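Side-chain contact in alginate lyase (PDB 5GMT), which probably cleaves the polysaccharide alginate as a lyase of polysaccharide lyase family 14, with a specificity for polymannuronate: residues E122-C127 with H238-F243. Residues are numbered along the deposited sequence; the frame is centred on the assembly and turned at random.
Sequences EGAYKC and HLRGMF
The methyl of A124 meets the aliphatic base of R240, with A124 CB lying 4.4 Å from R240 CG; the backbones stay well apart here, 8.0 Å between the two CA atoms. Chi1 of -60° puts CG of R240 beside the methyl; a second bend at chi2 (-63°) then turns the rest of the chain, extended from there, toward its guanidinium. The same methyl also sits over one face of the Y125 ring, 4.2 Å above its plane and offset toward the rim. In a second van der Waals touch, the backbone oxygen of C127 approaches the F243 ring obliquely, C127 O being 4.2 Å from F243 CE2. With chi1 at -178°, the F243 ring swings away from its own backbone N and out toward C127. Contact between the two segments is sparse and buries just 87 Å² of surface.

The strand belongs to an antiparallel sheet of the concanavalin-like fold of this family, and 122-127 lies in the loop between strands 110-118 and 136-143. Opposite F116, R240 and G241 form a classic beta bulge, and F116 also touches the side chains of A124, R240 and F243.

Polar groups near the interface are bonded elsewhere. R240 NH1 donates to S88 O and NH2 to G118 O, so backbone carbonyls hold the buried charged end. H238 CB packs on one face of the guanidinium, 3.9 Å above its plane and offset toward the rim. C127 O is hydrogen-bonded to S138 OG, and C127 SG forms a disulfide with C136, tying the loop to the start of strand 136-143. Within the loop, Y125 N bonds to E122 O at 3.0 Å and closes the short 3-10 turn that presents A124.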
loop_
_atom_site.group_PDB
_atom_site.type_symbol
_atom_site.label_atom_id
_atom_site.label_comp_id
_atom_site.label_asym_id
_atom_site.label_seq_id
_atom_site.Cartn_x
_atom_site.Cartn_y
_atom_site.Cartn_z
ATOM N N GLU A 122 -3.591 -17.422 -6.953
ATOM C CA GLU A 122 -4.245 -16.280 -7.601
ATOM C C GLU A 122 -5.303 -15.622 -6.729
ATOM O O GLU A 122 -5.582 -14.435 -6.885
ATOM C CB GLU A 122 -4.890 -16.714 -8.920
ATOM C CG GLU A 122 -3.910 -16.901 -10.042
ATOM C CD GLU A 122 -3.201 -15.614 -10.400
ATOM O OE1 GLU A 122 -3.893 -14.595 -10.612
ATOM O OE2 GLU A 122 -1.958 -15.615 -10.457
ATOM N N GLY A 123 -5.886 -16.392 -5.811
ATOM C CA GLY A 123 -6.877 -15.855 -4.893
ATOM C C GLY A 123 -6.371 -14.632 -4.139
ATOM O O GLY A 123 -7.142 -13.769 -3.755
ATOM N N ALA A 124 -5.064 -14.556 -3.935
ATOM C CA ALA A 124 -4.492 -13.486 -3.124
ATOM C C ALA A 124 -4.518 -12.123 -3.830
ATOM O O ALA A 124 -4.359 -11.084 -3.179
ATOM C CB ALA A 124 -3.069 -13.852 -2.727
ATOM N N TYR A 125 -4.734 -12.126 -5.147
ATOM C CA TYR A 125 -4.607 -10.891 -5.933
ATOM C C TYR A 125 -5.957 -10.276 -6.298
ATOM O O TYR A 125 -6.027 -9.429 -7.196
ATOM C CB TYR A 125 -3.803 -11.148 -7.222
ATOM C CG TYR A 125 -2.570 -12.001 -7.024
ATOM C CD1 TYR A 125 -1.621 -11.670 -6.061
ATOM C CD2 TYR A 125 -2.377 -13.169 -7.769
ATOM C CE1 TYR A 125 -0.503 -12.446 -5.863
ATOM C CE2 TYR A 125 -1.257 -13.964 -7.576
ATOM C CZ TYR A 125 -0.325 -13.598 -6.611
ATOM O OH TYR A 125 0.782 -14.365 -6.401
ATOM N N LYS A 126 -7.018 -10.672 -5.599
ATOM C CA LYS A 126 -8.382 -10.311 -6.027
ATOM C C LYS A 126 -9.046 -9.236 -5.171
ATOM O O LYS A 126 -10.212 -8.899 -5.390
ATOM C CB LYS A 126 -9.273 -11.564 -6.044
ATOM C CG LYS A 126 -8.734 -12.689 -6.924
ATOM C CD LYS A 126 -8.598 -12.238 -8.355
ATOM C CE LYS A 126 -8.050 -13.357 -9.233
ATOM N NZ LYS A 126 -7.865 -12.912 -10.651
ATOM N N CYS A 127 -8.318 -8.685 -4.203
ATOM C CA CYS A 127 -8.927 -7.743 -3.283
ATOM C C CYS A 127 -8.644 -6.293 -3.661
ATOM O O CYS A 127 -7.834 -5.608 -3.027
ATOM C CB CYS A 127 -8.460 -8.034 -1.851
ATOM S SG CYS A 127 -9.391 -9.426 -1.121
ATOM N N HIS A 238 -2.271 -16.260 4.812
ATOM C CA HIS A 238 -1.133 -15.607 5.454
ATOM C C HIS A 238 -0.734 -14.350 4.687
ATOM O O HIS A 238 -1.268 -14.076 3.618
ATOM C CB HIS A 238 0.060 -16.563 5.545
ATOM C CG HIS A 238 -0.260 -17.850 6.241
ATOM N ND1 HIS A 238 -0.341 -17.953 7.615
ATOM C CD2 HIS A 238 -0.534 -19.084 5.753
ATOM C CE1 HIS A 238 -0.641 -19.199 7.942
ATOM N NE2 HIS A 238 -0.761 -19.905 6.831
ATOM N N LEU A 239 0.193 -13.580 5.242
ATOM C CA LEU A 239 0.703 -12.409 4.531
ATOM C C LEU A 239 1.605 -12.891 3.411
ATOM O O LEU A 239 2.381 -13.826 3.608
ATOM C CB LEU A 239 1.455 -11.484 5.487
ATOM C CG LEU A 239 0.539 -10.644 6.373
ATOM C CD1 LEU A 239 1.233 -10.304 7.692
ATOM C CD2 LEU A 239 0.128 -9.377 5.625
ATOM N N ARG A 240 1.503 -12.263 2.239
ATOM C CA ARG A 240 2.227 -12.744 1.063
ATOM C C ARG A 240 3.295 -11.773 0.570
ATOM O O ARG A 240 4.264 -12.185 -0.066
ATOM C CB ARG A 240 1.241 -13.036 -0.071
ATOM C CG ARG A 240 0.177 -14.096 0.271
ATOM C CD ARG A 240 0.820 -15.460 0.554
ATOM N NE ARG A 240 -0.182 -16.441 0.968
ATOM C CZ ARG A 240 0.096 -17.570 1.611
ATOM N NH1 ARG A 240 1.357 -17.882 1.898
ATOM N NH2 ARG A 240 -0.891 -18.379 1.979
ATOM N N GLY A 241 3.130 -10.484 0.852
ATOM C CA GLY A 241 4.095 -9.525 0.355
ATOM C C GLY A 241 3.519 -8.147 0.135
ATOM O O GLY A 241 2.557 -7.768 0.788
ATOM N N MET A 242 4.105 -7.415 -0.812
ATOM C CA MET A 242 3.738 -6.023 -1.052
ATOM C C MET A 242 2.826 -5.876 -2.259
ATOM O O MET A 242 3.117 -6.404 -3.338
ATOM C CB MET A 242 4.977 -5.153 -1.269
ATOM C CG MET A 242 4.615 -3.689 -1.571
ATOM S SD MET A 242 6.017 -2.619 -1.958
ATOM C CE MET A 242 6.722 -3.460 -3.368
ATOM N N PHE A 243 1.725 -5.157 -2.057
ATOM C CA PHE A 243 0.823 -4.756 -3.135
ATOM C C PHE A 243 1.257 -3.360 -3.552
ATOM O O PHE A 243 0.869 -2.386 -2.926
ATOM C CB PHE A 243 -0.639 -4.843 -2.642
ATOM C CG PHE A 243 -1.697 -4.491 -3.669
ATOM C CD1 PHE A 243 -1.396 -4.357 -5.012
ATOM C CD2 PHE A 243 -3.038 -4.463 -3.287
ATOM C CE1 PHE A 243 -2.402 -4.060 -5.939
ATOM C CE2 PHE A 243 -4.049 -4.197 -4.212
ATOM C CZ PHE A 243 -3.737 -3.997 -5.523
#